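Local coordinates for protein iron Super-Oxide Dismutase (Plasmodium knowlesi, PDB 2AWP) that probably uses a bound iron ion to convert toxic superoxide radicals into hydrogen peroxide and molecular oxygen, at residues Asn13-His18 with Met81-Gly86; Glu21-Phe26 with Tyr165-Asn170; Ala68-Asn73 with His140-Pro145; Trp123-Leu128 with Gly151-Thr156. All coordinates share one frame; numbering follows the deposited sequence.

Contact 1: Asn13-His18 with Met81-Gly86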
loop_
_atom_site.group_PDB
_atom_site.type_symbol
_atom_site.label_atom_id
_atom_site.label_comp_id
_atom_site.label_asym_id
_atom_site.label_seq_id
_atom_site.Cartn_x
_atom_site.Cartn_y
_atom_site.Cartn_z
ATOM N N ASN A 13 9.013 -9.999 -20.544
ATOM C CA ASN A 13 8.631 -8.859 -21.370
ATOM C C ASN A 13 7.293 -9.089 -22.105
ATOM O O ASN A 13 6.933 -8.296 -22.950
ATOM C CB ASN A 13 9.736 -8.531 -22.411
ATOM C CG ASN A 13 9.873 -9.609 -23.454
ATOM O OD1 ASN A 13 9.253 -10.656 -23.338
ATOM N ND2 ASN A 13 10.721 -9.389 -24.447
ATOM N N ALA A 14 6.586 -10.180 -21.817
ATOM C CA ALA A 14 5.428 -10.579 -22.636
ATOM C C ALA A 14 4.227 -9.670 -22.437
ATOM O O ALA A 14 3.304 -9.670 -23.270
ATOM C CB ALA A 14 5.029 -12.055 -22.364
ATOM N N LEU A 15 4.221 -8.895 -21.345
ATOM C CA LEU A 15 3.091 -8.002 -21.066
ATOM C C LEU A 15 3.380 -6.564 -21.476
ATOM O O LEU A 15 2.579 -5.682 -21.263
ATOM C CB LEU A 15 2.622 -8.085 -19.600
ATOM C CG LEU A 15 2.500 -9.507 -19.033
ATOM C CD1 LEU A 15 2.082 -9.479 -17.542
ATOM C CD2 LEU A 15 1.517 -10.366 -19.834
ATOM N N SER A 16 4.516 -6.349 -22.123
ATOM C CA SER A 16 4.946 -5.017 -22.511
ATOM C C SER A 16 4.113 -4.585 -23.745
ATOM O O SER A 16 3.654 -5.437 -24.483
ATOM C CB SER A 16 6.442 -5.074 -22.831
ATOM O OG SER A 16 6.935 -3.772 -23.077
ATOM N N PRO A 17 3.866 -3.273 -23.936
ATOM C CA PRO A 17 4.253 -2.159 -23.052
ATOM C C PRO A 17 3.233 -1.858 -21.920
ATOM O O PRO A 17 3.380 -0.844 -21.199
ATOM C CB PRO A 17 4.335 -0.994 -24.032
ATOM C CG PRO A 17 3.103 -1.278 -24.927
ATOM C CD PRO A 17 3.134 -2.782 -25.125
ATOM N N HIS A 18 2.207 -2.706 -21.783
ATOM C CA HIS A 18 1.129 -2.494 -20.797
ATOM C C HIS A 18 1.639 -2.514 -19.361
ATOM O O HIS A 18 1.292 -1.647 -18.550
ATOM C CB HIS A 18 0.005 -3.505 -21.051
ATOM C CG HIS A 18 -0.368 -3.594 -22.500
ATOM N ND1 HIS A 18 -0.801 -2.496 -23.211
ATOM C CD2 HIS A 18 -0.269 -4.608 -23.397
ATOM C CE1 HIS A 18 -0.999 -2.838 -24.475
ATOM N NE2 HIS A 18 -0.682 -4.114 -24.613
ATOM N N MET A 81 -3.382 -12.879 -16.613
ATOM C CA MET A 81 -2.889 -12.081 -17.733
ATOM C C MET A 81 -2.147 -12.948 -18.726
ATOM O O MET A 81 -1.894 -14.101 -18.453
ATOM C CB MET A 81 -1.921 -10.995 -17.236
ATOM C CG MET A 81 -2.606 -9.959 -16.394
ATOM S SD MET A 81 -1.482 -8.674 -15.864
ATOM C CE MET A 81 -0.396 -9.579 -14.752
ATOM N N GLY A 82 -1.752 -12.367 -19.855
ATOM C CA GLY A 82 -0.939 -13.085 -20.825
ATOM C C GLY A 82 -0.705 -12.327 -22.105
ATOM O O GLY A 82 -1.408 -11.344 -22.389
ATOM N N PRO A 83 0.276 -12.785 -22.907
ATOM C CA PRO A 83 0.428 -12.195 -24.229
ATOM C C PRO A 83 -0.693 -12.742 -25.134
ATOM O O PRO A 83 -1.247 -13.800 -24.858
ATOM C CB PRO A 83 1.824 -12.678 -24.686
ATOM C CG PRO A 83 1.990 -14.004 -23.986
ATOM C CD PRO A 83 1.266 -13.859 -22.653
ATOM N N ASN A 84 -1.058 -12.000 -26.166
ATOM C CA ASN A 84 -2.086 -12.467 -27.094
ATOM C C ASN A 84 -3.461 -12.661 -26.407
ATOM O O ASN A 84 -4.224 -13.547 -26.771
ATOM C CB ASN A 84 -1.628 -13.785 -27.744
ATOM C CG ASN A 84 -0.137 -13.779 -28.126
ATOM O OD1 ASN A 84 0.618 -14.724 -27.802
ATOM N ND2 ASN A 84 0.298 -12.708 -28.791
ATOM N N CYS A 85 -3.738 -11.853 -25.386
ATOM C CA CYS A 85 -4.974 -11.963 -24.610
ATOM C C CYS A 85 -5.684 -10.620 -24.675
ATOM O O CYS A 85 -5.546 -9.900 -25.660
ATOM C CB CYS A 85 -4.681 -12.356 -23.147
ATOM S SG CYS A 85 -4.135 -14.053 -22.888
ATOM N N GLY A 86 -6.407 -10.256 -23.618
ATOM C CA GLY A 86 -7.174 -9.011 -23.625
ATOM C C GLY A 86 -8.374 -9.094 -24.564
ATOM O O GLY A 86 -8.856 -10.204 -24.925
#

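Contact 2: Glu21-Phe26 with Tyr165-Asn170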
loop_
_atom_site.group_PDB
_atom_site.type_symbol
_atom_site.label_atom_id
_atom_site.label_comp_id
_atom_site.label_asym_id
_atom_site.label_seq_id
_atom_site.Cartn_x
_atom_site.Cartn_y
_atom_site.Cartn_z
ATOM N N GLU A 21 8.745 -4.999 -18.797
ATOM C CA GLU A 21 9.661 -6.014 -18.330
ATOM C C GLU A 21 10.295 -5.639 -16.967
ATOM O O GLU A 21 10.405 -6.477 -16.076
ATOM C CB GLU A 21 10.752 -6.282 -19.397
ATOM C CG GLU A 21 11.602 -7.508 -19.057
ATOM C CD GLU A 21 12.702 -7.745 -20.095
ATOM O OE1 GLU A 21 12.662 -7.110 -21.169
ATOM O OE2 GLU A 21 13.594 -8.558 -19.823
ATOM N N GLU A 22 10.704 -4.393 -16.803
ATOM C CA GLU A 22 11.222 -3.945 -15.502
ATOM C C GLU A 22 10.240 -4.210 -14.361
ATOM O O GLU A 22 10.629 -4.729 -13.310
ATOM C CB GLU A 22 11.588 -2.463 -15.518
ATOM C CG GLU A 22 12.203 -2.007 -14.190
ATOM C CD GLU A 22 12.630 -0.536 -14.147
ATOM O OE1 GLU A 22 12.546 0.172 -15.189
ATOM O OE2 GLU A 22 13.030 -0.092 -13.038
ATOM N N THR A 23 8.978 -3.842 -14.565
ATOM C CA THR A 23 7.908 -4.141 -13.575
ATOM C C THR A 23 7.815 -5.634 -13.272
ATOM O O THR A 23 7.903 -6.017 -12.114
ATOM C CB THR A 23 6.529 -3.524 -13.945
ATOM O OG1 THR A 23 6.608 -2.093 -13.834
ATOM C CG2 THR A 23 5.420 -3.993 -12.974
ATOM N N LEU A 24 7.685 -6.474 -14.303
ATOM C CA LEU A 24 7.673 -7.920 -14.085
ATOM C C LEU A 24 8.918 -8.358 -13.340
ATOM O O LEU A 24 8.817 -9.162 -12.429
ATOM C CB LEU A 24 7.474 -8.712 -15.397
ATOM C CG LEU A 24 5.996 -9.110 -15.606
ATOM C CD1 LEU A 24 5.125 -7.846 -15.658
ATOM C CD2 LEU A 24 5.810 -9.943 -16.850
ATOM N N ASN A 25 10.080 -7.811 -13.698
ATOM C CA ASN A 25 11.324 -8.148 -12.972
ATOM C C ASN A 25 11.215 -7.891 -11.452
ATOM O O ASN A 25 11.393 -8.811 -10.647
ATOM C CB ASN A 25 12.572 -7.469 -13.587
ATOM C CG ASN A 25 13.883 -8.146 -13.161
ATOM O OD1 ASN A 25 13.887 -9.324 -12.758
ATOM N ND2 ASN A 25 14.999 -7.411 -13.248
ATOM N N PHE A 26 10.881 -6.674 -11.059
ATOM C CA PHE A 26 10.718 -6.377 -9.622
ATOM C C PHE A 26 9.530 -7.117 -8.966
ATOM O O PHE A 26 9.658 -7.711 -7.890
ATOM C CB PHE A 26 10.646 -4.849 -9.377
ATOM C CG PHE A 26 11.963 -4.136 -9.546
ATOM C CD1 PHE A 26 12.875 -4.083 -8.506
ATOM C CD2 PHE A 26 12.311 -3.554 -10.771
ATOM C CE1 PHE A 26 14.129 -3.446 -8.663
ATOM C CE2 PHE A 26 13.570 -2.910 -10.954
ATOM C CZ PHE A 26 14.482 -2.850 -9.888
ATOM N N TYR A 165 3.867 1.572 -10.276
ATOM C CA TYR A 165 4.628 2.827 -10.009
ATOM C C TYR A 165 5.837 3.096 -10.945
ATOM O O TYR A 165 6.160 4.281 -11.259
ATOM C CB TYR A 165 5.025 2.971 -8.502
ATOM C CG TYR A 165 4.810 4.407 -8.047
ATOM C CD1 TYR A 165 3.539 4.847 -7.661
ATOM C CD2 TYR A 165 5.856 5.334 -8.035
ATOM C CE1 TYR A 165 3.301 6.179 -7.290
ATOM C CE2 TYR A 165 5.634 6.677 -7.619
ATOM C CZ TYR A 165 4.347 7.085 -7.286
ATOM O OH TYR A 165 4.093 8.381 -6.922
ATOM N N ILE A 166 6.504 2.024 -11.379
ATOM C CA ILE A 166 7.606 2.120 -12.385
ATOM C C ILE A 166 7.084 2.682 -13.723
ATOM O O ILE A 166 7.678 3.586 -14.330
ATOM C CB ILE A 166 8.262 0.712 -12.611
ATOM C CG1 ILE A 166 8.866 0.222 -11.295
ATOM C CG2 ILE A 166 9.386 0.764 -13.687
ATOM C CD1 ILE A 166 9.268 -1.283 -11.280
ATOM N N ASP A 167 5.931 2.179 -14.143
ATOM C CA ASP A 167 5.414 2.449 -15.470
ATOM C C ASP A 167 4.497 3.658 -15.529
ATOM O O ASP A 167 4.426 4.297 -16.580
ATOM C CB ASP A 167 4.694 1.215 -16.007
ATOM C CG ASP A 167 5.602 0.011 -16.082
ATOM O OD1 ASP A 167 6.830 0.210 -16.340
ATOM O OD2 ASP A 167 5.103 -1.138 -15.894
ATOM N N TYR A 168 3.793 3.953 -14.424
ATOM C CA TYR A 168 2.691 4.911 -14.447
ATOM C C TYR A 168 2.750 5.890 -13.285
ATOM O O TYR A 168 1.890 6.787 -13.190
ATOM C CB TYR A 168 1.342 4.191 -14.424
ATOM C CG TYR A 168 1.129 3.284 -15.615
ATOM C CD1 TYR A 168 0.705 3.815 -16.854
ATOM C CD2 TYR A 168 1.367 1.915 -15.516
ATOM C CE1 TYR A 168 0.527 3.006 -17.947
ATOM C CE2 TYR A 168 1.201 1.075 -16.617
ATOM C CZ TYR A 168 0.783 1.635 -17.820
ATOM O OH TYR A 168 0.623 0.831 -18.897
ATOM N N ARG A 169 3.734 5.722 -12.393
ATOM C CA ARG A 169 3.814 6.586 -11.200
ATOM C C ARG A 169 2.467 6.581 -10.447
ATOM O O ARG A 169 1.922 5.502 -10.174
ATOM C CB ARG A 169 4.265 8.003 -11.608
ATOM C CG ARG A 169 5.663 8.023 -12.229
ATOM C CD ARG A 169 6.724 7.846 -11.166
ATOM N NE ARG A 169 8.063 8.053 -11.716
ATOM C CZ ARG A 169 8.849 7.083 -12.170
ATOM N NH1 ARG A 169 8.431 5.817 -12.125
ATOM N NH2 ARG A 169 10.070 7.376 -12.646
ATOM N N ASN A 170 1.933 7.764 -10.114
ATOM C CA ASN A 170 0.664 7.877 -9.387
ATOM C C ASN A 170 -0.563 7.527 -10.225
ATOM O O ASN A 170 -1.672 7.511 -9.690
ATOM C CB ASN A 170 0.450 9.336 -8.909
ATOM C CG ASN A 170 0.324 10.307 -10.067
ATOM O OD1 ASN A 170 1.273 10.508 -10.830
ATOM N ND2 ASN A 170 -0.865 10.895 -10.238
HETATM O O HOH W 1 5.614 -0.877 -11.371
#

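Contact 3: Ala68-Asn73 with His140-Pro145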
loop_
_atom_site.group_PDB
_atom_site.type_symbol
_atom_site.label_atom_id
_atom_site.label_comp_id
_atom_site.label_asym_id
_atom_site.label_seq_id
_atom_site.Cartn_x
_atom_site.Cartn_y
_atom_site.Cartn_z
ATOM N N ALA A 68 1.682 -16.070 2.804
ATOM C CA ALA A 68 0.929 -17.131 2.078
ATOM C C ALA A 68 -0.109 -16.564 1.091
ATOM O O ALA A 68 -0.166 -16.972 -0.062
ATOM C CB ALA A 68 0.239 -18.055 3.061
ATOM N N ALA A 69 -0.947 -15.652 1.556
ATOM C CA ALA A 69 -2.010 -15.104 0.691
ATOM C C ALA A 69 -1.399 -14.282 -0.452
ATOM O O ALA A 69 -1.831 -14.385 -1.595
ATOM C CB ALA A 69 -2.980 -14.273 1.508
ATOM N N GLN A 70 -0.350 -13.504 -0.166
ATOM C CA GLN A 70 0.321 -12.811 -1.254
ATOM C C GLN A 70 0.920 -13.741 -2.310
ATOM O O GLN A 70 0.864 -13.433 -3.508
ATOM C CB GLN A 70 1.361 -11.814 -0.752
ATOM C CG GLN A 70 0.755 -10.572 -0.093
ATOM C CD GLN A 70 0.024 -9.674 -1.034
ATOM O OE1 GLN A 70 -1.129 -9.929 -1.371
ATOM N NE2 GLN A 70 0.678 -8.564 -1.442
ATOM N N ILE A 71 1.541 -14.848 -1.891
ATOM C CA ILE A 71 2.057 -15.786 -2.900
ATOM C C ILE A 71 0.896 -16.229 -3.807
ATOM O O ILE A 71 1.036 -16.248 -5.020
ATOM C CB ILE A 71 2.677 -17.038 -2.301
ATOM C CG1 ILE A 71 3.922 -16.692 -1.462
ATOM C CG2 ILE A 71 3.070 -18.045 -3.439
ATOM C CD1 ILE A 71 4.174 -17.720 -0.369
ATOM N N TRP A 72 -0.216 -16.633 -3.197
ATOM C CA TRP A 72 -1.355 -17.182 -3.941
ATOM C C TRP A 72 -1.973 -16.094 -4.841
ATOM O O TRP A 72 -2.247 -16.312 -6.057
ATOM C CB TRP A 72 -2.391 -17.763 -2.968
ATOM C CG TRP A 72 -3.504 -18.550 -3.681
ATOM C CD1 TRP A 72 -3.564 -19.905 -3.862
ATOM C CD2 TRP A 72 -4.661 -18.001 -4.333
ATOM N NE1 TRP A 72 -4.695 -20.237 -4.598
ATOM C CE2 TRP A 72 -5.387 -19.086 -4.887
ATOM C CE3 TRP A 72 -5.163 -16.692 -4.495
ATOM C CZ2 TRP A 72 -6.592 -18.902 -5.599
ATOM C CZ3 TRP A 72 -6.362 -16.509 -5.202
ATOM C CH2 TRP A 72 -7.053 -17.610 -5.758
ATOM N N ASN A 73 -2.177 -14.919 -4.262
ATOM C CA ASN A 73 -2.785 -13.780 -5.007
ATOM C C ASN A 73 -1.933 -13.427 -6.219
ATOM O O ASN A 73 -2.447 -13.069 -7.272
ATOM C CB ASN A 73 -2.836 -12.537 -4.113
ATOM C CG ASN A 73 -3.788 -12.664 -2.943
ATOM O OD1 ASN A 73 -4.673 -13.515 -2.926
ATOM N ND2 ASN A 73 -3.609 -11.797 -1.948
ATOM N N HIS A 140 -8.267 -5.892 0.806
ATOM C CA HIS A 140 -7.238 -5.001 1.294
ATOM C C HIS A 140 -5.982 -5.769 1.656
ATOM O O HIS A 140 -6.066 -6.854 2.249
ATOM C CB HIS A 140 -7.752 -4.248 2.517
ATOM C CG HIS A 140 -7.024 -2.955 2.780
ATOM N ND1 HIS A 140 -6.894 -1.963 1.832
ATOM C CD2 HIS A 140 -6.401 -2.495 3.893
ATOM C CE1 HIS A 140 -6.222 -0.951 2.349
ATOM N NE2 HIS A 140 -5.916 -1.246 3.596
ATOM N N ASP A 141 -4.827 -5.206 1.287
ATOM C CA ASP A 141 -3.525 -5.816 1.587
ATOM C C ASP A 141 -3.378 -7.225 0.957
ATOM O O ASP A 141 -3.300 -7.324 -0.268
ATOM C CB ASP A 141 -3.281 -5.790 3.112
ATOM C CG ASP A 141 -3.294 -4.376 3.673
ATOM O OD1 ASP A 141 -2.713 -3.464 3.077
ATOM O OD2 ASP A 141 -3.881 -4.167 4.726
ATOM N N ALA A 142 -3.322 -8.282 1.770
ATOM C CA ALA A 142 -3.174 -9.679 1.292
ATOM C C ALA A 142 -4.507 -10.443 1.238
ATOM O O ALA A 142 -4.548 -11.648 0.909
ATOM C CB ALA A 142 -2.194 -10.433 2.159
ATOM N N GLY A 143 -5.586 -9.753 1.566
ATOM C CA GLY A 143 -6.889 -10.405 1.661
ATOM C C GLY A 143 -7.361 -10.991 0.348
ATOM O O GLY A 143 -7.045 -10.475 -0.719
ATOM N N ASN A 144 -8.116 -12.082 0.422
ATOM C CA ASN A 144 -8.774 -12.569 -0.793
ATOM C C ASN A 144 -10.119 -13.243 -0.512
ATOM O O ASN A 144 -10.435 -13.563 0.650
ATOM C CB ASN A 144 -7.830 -13.429 -1.647
ATOM C CG ASN A 144 -7.414 -14.728 -0.957
ATOM O OD1 ASN A 144 -8.254 -15.475 -0.430
ATOM N ND2 ASN A 144 -6.124 -15.013 -0.991
ATOM N N PRO A 145 -10.934 -13.405 -1.551
ATOM C CA PRO A 145 -12.267 -14.012 -1.368
ATOM C C PRO A 145 -12.308 -15.472 -0.822
ATOM O O PRO A 145 -13.320 -15.874 -0.282
ATOM C CB PRO A 145 -12.897 -13.917 -2.779
ATOM C CG PRO A 145 -12.133 -12.749 -3.446
ATOM C CD PRO A 145 -10.717 -12.969 -2.944
#

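Contact 4: Trp123-Leu128 with Gly151-Thr156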
loop_
_atom_site.group_PDB
_atom_site.type_symbol
_atom_site.label_atom_id
_atom_site.label_comp_id
_atom_site.label_asym_id
_atom_site.label_seq_id
_atom_site.Cartn_x
_atom_site.Cartn_y
_atom_site.Cartn_z
ATOM N N TRP A 123 -6.522 -5.313 -3.937
ATOM C CA TRP A 123 -6.743 -6.241 -5.060
ATOM C C TRP A 123 -8.171 -6.074 -5.466
ATOM O O TRP A 123 -9.021 -5.974 -4.584
ATOM C CB TRP A 123 -6.574 -7.721 -4.611
ATOM C CG TRP A 123 -5.134 -8.103 -4.183
ATOM C CD1 TRP A 123 -4.595 -8.027 -2.925
ATOM C CD2 TRP A 123 -4.095 -8.632 -5.029
ATOM N NE1 TRP A 123 -3.286 -8.467 -2.937
ATOM C CE2 TRP A 123 -2.950 -8.824 -4.219
ATOM C CE3 TRP A 123 -4.033 -8.984 -6.379
ATOM C CZ2 TRP A 123 -1.781 -9.332 -4.714
ATOM C CZ3 TRP A 123 -2.822 -9.472 -6.889
ATOM C CH2 TRP A 123 -1.730 -9.642 -6.068
ATOM N N GLY A 124 -8.428 -6.029 -6.770
ATOM C CA GLY A 124 -9.798 -6.110 -7.292
ATOM C C GLY A 124 -10.041 -7.528 -7.801
ATOM O O GLY A 124 -9.132 -8.160 -8.344
ATOM N N TRP A 125 -11.255 -8.046 -7.614
ATOM C CA TRP A 125 -11.552 -9.422 -8.014
ATOM C C TRP A 125 -12.828 -9.513 -8.862
ATOM O O TRP A 125 -13.779 -8.773 -8.643
ATOM C CB TRP A 125 -11.743 -10.316 -6.781
ATOM C CG TRP A 125 -10.605 -10.315 -5.849
ATOM C CD1 TRP A 125 -10.385 -9.430 -4.826
ATOM C CD2 TRP A 125 -9.505 -11.229 -5.841
ATOM N NE1 TRP A 125 -9.230 -9.742 -4.187
ATOM C CE2 TRP A 125 -8.663 -10.845 -4.781
ATOM C CE3 TRP A 125 -9.165 -12.358 -6.609
ATOM C CZ2 TRP A 125 -7.481 -11.536 -4.462
ATOM C CZ3 TRP A 125 -7.964 -13.049 -6.300
ATOM C CH2 TRP A 125 -7.148 -12.632 -5.231
ATOM N N LEU A 126 -12.813 -10.419 -9.846
ATOM C CA LEU A 126 -14.043 -10.947 -10.384
ATOM C C LEU A 126 -14.207 -12.279 -9.677
ATOM O O LEU A 126 -13.262 -13.083 -9.645
ATOM C CB LEU A 126 -13.979 -11.151 -11.906
ATOM C CG LEU A 126 -15.226 -11.815 -12.509
ATOM C CD1 LEU A 126 -16.464 -10.940 -12.325
ATOM C CD2 LEU A 126 -14.950 -12.136 -13.992
ATOM N N VAL A 127 -15.388 -12.491 -9.089
ATOM C CA VAL A 127 -15.642 -13.724 -8.326
ATOM C C VAL A 127 -17.008 -14.305 -8.686
ATOM O O VAL A 127 -17.917 -13.573 -9.060
ATOM C CB VAL A 127 -15.530 -13.564 -6.757
ATOM C CG1 VAL A 127 -14.408 -12.579 -6.330
ATOM C CG2 VAL A 127 -16.840 -13.167 -6.134
ATOM N N LEU A 128 -17.117 -15.628 -8.606
ATOM C CA LEU A 128 -18.424 -16.254 -8.594
ATOM C C LEU A 128 -18.846 -16.322 -7.135
ATOM O O LEU A 128 -18.261 -17.045 -6.353
ATOM C CB LEU A 128 -18.382 -17.654 -9.210
ATOM C CG LEU A 128 -19.743 -18.325 -9.446
ATOM C CD1 LEU A 128 -20.479 -17.676 -10.640
ATOM C CD2 LEU A 128 -19.593 -19.878 -9.619
ATOM N N GLY A 151 -16.705 -15.902 -2.234
ATOM C CA GLY A 151 -16.958 -16.554 -3.517
ATOM C C GLY A 151 -15.669 -17.138 -4.068
ATOM O O GLY A 151 -14.657 -17.148 -3.384
ATOM N N ILE A 152 -15.723 -17.603 -5.315
ATOM C CA ILE A 152 -14.604 -18.269 -5.952
ATOM C C ILE A 152 -13.954 -17.327 -6.945
ATOM O O ILE A 152 -14.572 -16.943 -7.915
ATOM C CB ILE A 152 -15.056 -19.576 -6.662
ATOM C CG1 ILE A 152 -15.517 -20.604 -5.615
ATOM C CG2 ILE A 152 -13.955 -20.116 -7.564
ATOM C CD1 ILE A 152 -16.483 -21.658 -6.183
ATOM N N PRO A 153 -12.693 -16.956 -6.689
ATOM C CA PRO A 153 -11.910 -16.096 -7.578
ATOM C C PRO A 153 -11.904 -16.560 -9.061
ATOM O O PRO A 153 -11.665 -17.728 -9.359
ATOM C CB PRO A 153 -10.515 -16.172 -6.970
ATOM C CG PRO A 153 -10.809 -16.284 -5.434
ATOM C CD PRO A 153 -11.921 -17.341 -5.481
ATOM N N ILE A 154 -12.159 -15.632 -9.969
ATOM C CA ILE A 154 -12.168 -15.931 -11.403
ATOM C C ILE A 154 -10.975 -15.219 -12.103
ATOM O O ILE A 154 -10.291 -15.804 -12.951
ATOM C CB ILE A 154 -13.532 -15.476 -12.069
ATOM C CG1 ILE A 154 -14.763 -16.176 -11.424
ATOM C CG2 ILE A 154 -13.497 -15.665 -13.557
ATOM C CD1 ILE A 154 -14.826 -17.713 -11.559
ATOM N N LEU A 155 -10.784 -13.944 -11.749
ATOM C CA LEU A 155 -9.669 -13.103 -12.190
ATOM C C LEU A 155 -9.312 -12.120 -11.063
ATOM O O LEU A 155 -10.173 -11.761 -10.260
ATOM C CB LEU A 155 -10.045 -12.267 -13.423
ATOM C CG LEU A 155 -10.324 -12.897 -14.776
ATOM C CD1 LEU A 155 -11.004 -11.908 -15.725
ATOM C CD2 LEU A 155 -9.033 -13.472 -15.394
ATOM N N THR A 156 -8.053 -11.687 -11.019
ATOM C CA THR A 156 -7.677 -10.588 -10.111
ATOM C C THR A 156 -6.762 -9.582 -10.800
ATOM O O THR A 156 -6.110 -9.900 -11.828
ATOM C CB THR A 156 -7.001 -11.092 -8.812
ATOM O OG1 THR A 156 -6.975 -10.040 -7.836
ATOM C CG2 THR A 156 -5.579 -11.585 -9.076
#

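Contact 1: Asn13-His18 with Met81-Gly86
L15 projects from a type I beta turn, N13-S16, against M81, G82 and P83. The two loops flank the helical hairpin of the iron/manganese superoxide dismutase fold: the first leads into helix 21-43, and the second follows helix 62-79. No hydrogen bond crosses the contact, so apolar packing carries it. The turn is closed by its own bond from S16 N to N13 O (3.2 Å). A14 CB points toward the other loop, while L15 reaches it through its methyl ends.

L15 has the largest share. Its CG sits beside the backbone N and anti to the carbonyl carbon (chi1 -45°), and the two methyls part from there. CD1 meets the methyl end of M81, 3.7 Å from M81 CE, while CD2 lies against the backbone of G82, 3.7 Å from G82 C. The L15 and M81 side chains cross at about a right angle, the thioether chain being bent at chi3 (-67°). The M81 side chain lies about 7 Å from those of H27 and D158, both probable iron ligands. L15 also packs on L24 of helix 21-43, and Y10 touches both L15 and P83.

At the more exposed end A14 faces the P83 ring. A14 CB is 4.0 Å from P83 CG, and the carbonyl A14 O closes to 3.6 Å from P83 CB.

Contact 2: Glu21-Phe26 with Tyr165-Asn170
T23 OG1, on the first turn of helix 21-43, is gripped twice: it donates to D167 OD2 at 2.7 Å and accepts from a water whose O is 2.9 Å away. That water in turn accepts from I166 N, 3.0 Å from its O, so the hydroxyl reaches helix 165-168 both directly and through solvent. The direct bond meets D167 OD2 from above the carboxylate plane, 55° out of it. T23 chi1 (-68°) sets OG1 beside the backbone N and anti to the carbonyl carbon, aiming it at the other helix.

I166 fills the rest of the interface and buries more surface than any other residue in it. Its CG2 methyl abuts the carboxylate end of E22, 3.5 Å from E22 CD, and I166 CB lies 3.5 Å from T23 OG1. The other branch runs out to F26; the I166 and F26 side chains cross at about a right angle, with I166 CD1 3.8 Å from F26 CD2.

D167 has a second partner, S20 OG, which bonds its OD1 and also T23 N, while E22 OE2 forms a salt bridge with R169 NH2 of the second subunit. R169 is steadied within its own chain by a bond from its NH1 to Y165 O.

The contact thus joins the hairpin and C-terminal domains beside the dimer interface. Two hydroxyl partners and the nearby amino end of helix 21-43 would favour a charged D167, partly opposed by the E22 carboxylate, whose OE1 is 5.8 Å from D167 OD1.

Contact 3: Ala68-Asn73 with His140-Pro145
N144 holds its CG between the backbone N and the carbonyl carbon (chi1 65°), whereas N73 has its CG beside the backbone N (chi1 -67°), and these torsions bring the two amides together. N144 ND2 donates to N73 OD1 at 2.8 Å, with the amide planes 82° apart, nearly perpendicular. The other end of N73 serves two acceptors. Its ND2 donates to A142 O at 3.0 Å, approaching from above that carbonyl plane, and to Q70 OE1 at 3.2 Å, lying in the plane of the Q70 amide.

A142 belongs to a type II' beta turn, H140-G143, that begins at the end of strand 134-140 and lies against helix 62-79. A69 CB presses on A142 O at 3.1 Å, a tight contact, and stands 4.0 Å from A142 CB. Q70, bent at chi2, folds back over the same alanine, its CG 3.7 Å from A142 CB. W72 borders N144 ND2 at the far end.

Further bonds fix the key groups. Q70 NE2 reaches Y35 OH and Q70 OE1 also receives W123 NE1; N144 OD1 caps helix 145-148 through K147 N. D141 OD2 is hydrogen-bonded to H140 NE2 of the second subunit.

Buried amides are thereby satisfied partly by one another and partly by backbone, Y35 and W123. Since Q70 O also holds ND1 of H74, a probable iron ligand, the network is second-shell to the metal site, and Q70 probably corresponds to the active-site glutamine that iron enzymes of this family carry on this helix.

Contact 4: Trp123-Leu128 with Gly151-Thr156
Strands 123-128 and 151-156 run antiparallel, their short axes 131° apart and 4.4 Å at closest approach, with a classic beta bulge where I154 and L155 both face L126. L126 O takes I154 N at 2.8 Å and, weakly, L155 N; L126 N donates to L155 O, and beyond the bulge L128 and I152 exchange a pair of bonds.

T156 gives up the most surface. Its OG1, anti to the backbone N (chi1 -165°), donates to G124 O at 2.9 Å from above the carbonyl plane. The same side chain lies on the W125 indole, the two pointing the same way: T156 CB is 3.6 Å from the centroid of the six-membered ring, 27° off its normal, a CH-pi contact. P153 touches that ring too, P153 CB standing 4.1 Å from W125 CE3. The W123 indole comes to T156 as well, its CE3 3.4 Å from T156 OG1. On the other face L126 and L155 pack together. The bulge residue I154 sets CG2 3.8 Å from L126 CD2.

The pair forms part of the three-stranded sheet of the C-terminal domain, with strand 134-140 along the far side of 122-129. P153 and T156 meet F76 of helix 62-79, V127 and P153 meet P145, and L128, I152, I154 and L155 touch helix 185-196.

Overall arrangement
From the N terminus, the loop 13-18 opens contact 1 and helix 21-43 opens contact 2. Contact 1 closes at 81-86, joining the loops before helix 21-43 and after helix 62-79; contact 2 waits for helix 165-168, so the two cross, touching through H18 O and Y168 OH. Contact 3 starts on helix 62-79, crosses contact 1, and closes at 140-145 within the long loop of contact 2. Contact 4 lies in series with contact 1, is nested inside contact 2, and crosses contact 3, which it meets through Q70 OE1 and W123 NE1. Contacts 2 and 3 bind hairpin to C-terminal domain and both touch the second subunit; contact 4 pairs two strands of the C-terminal sheet.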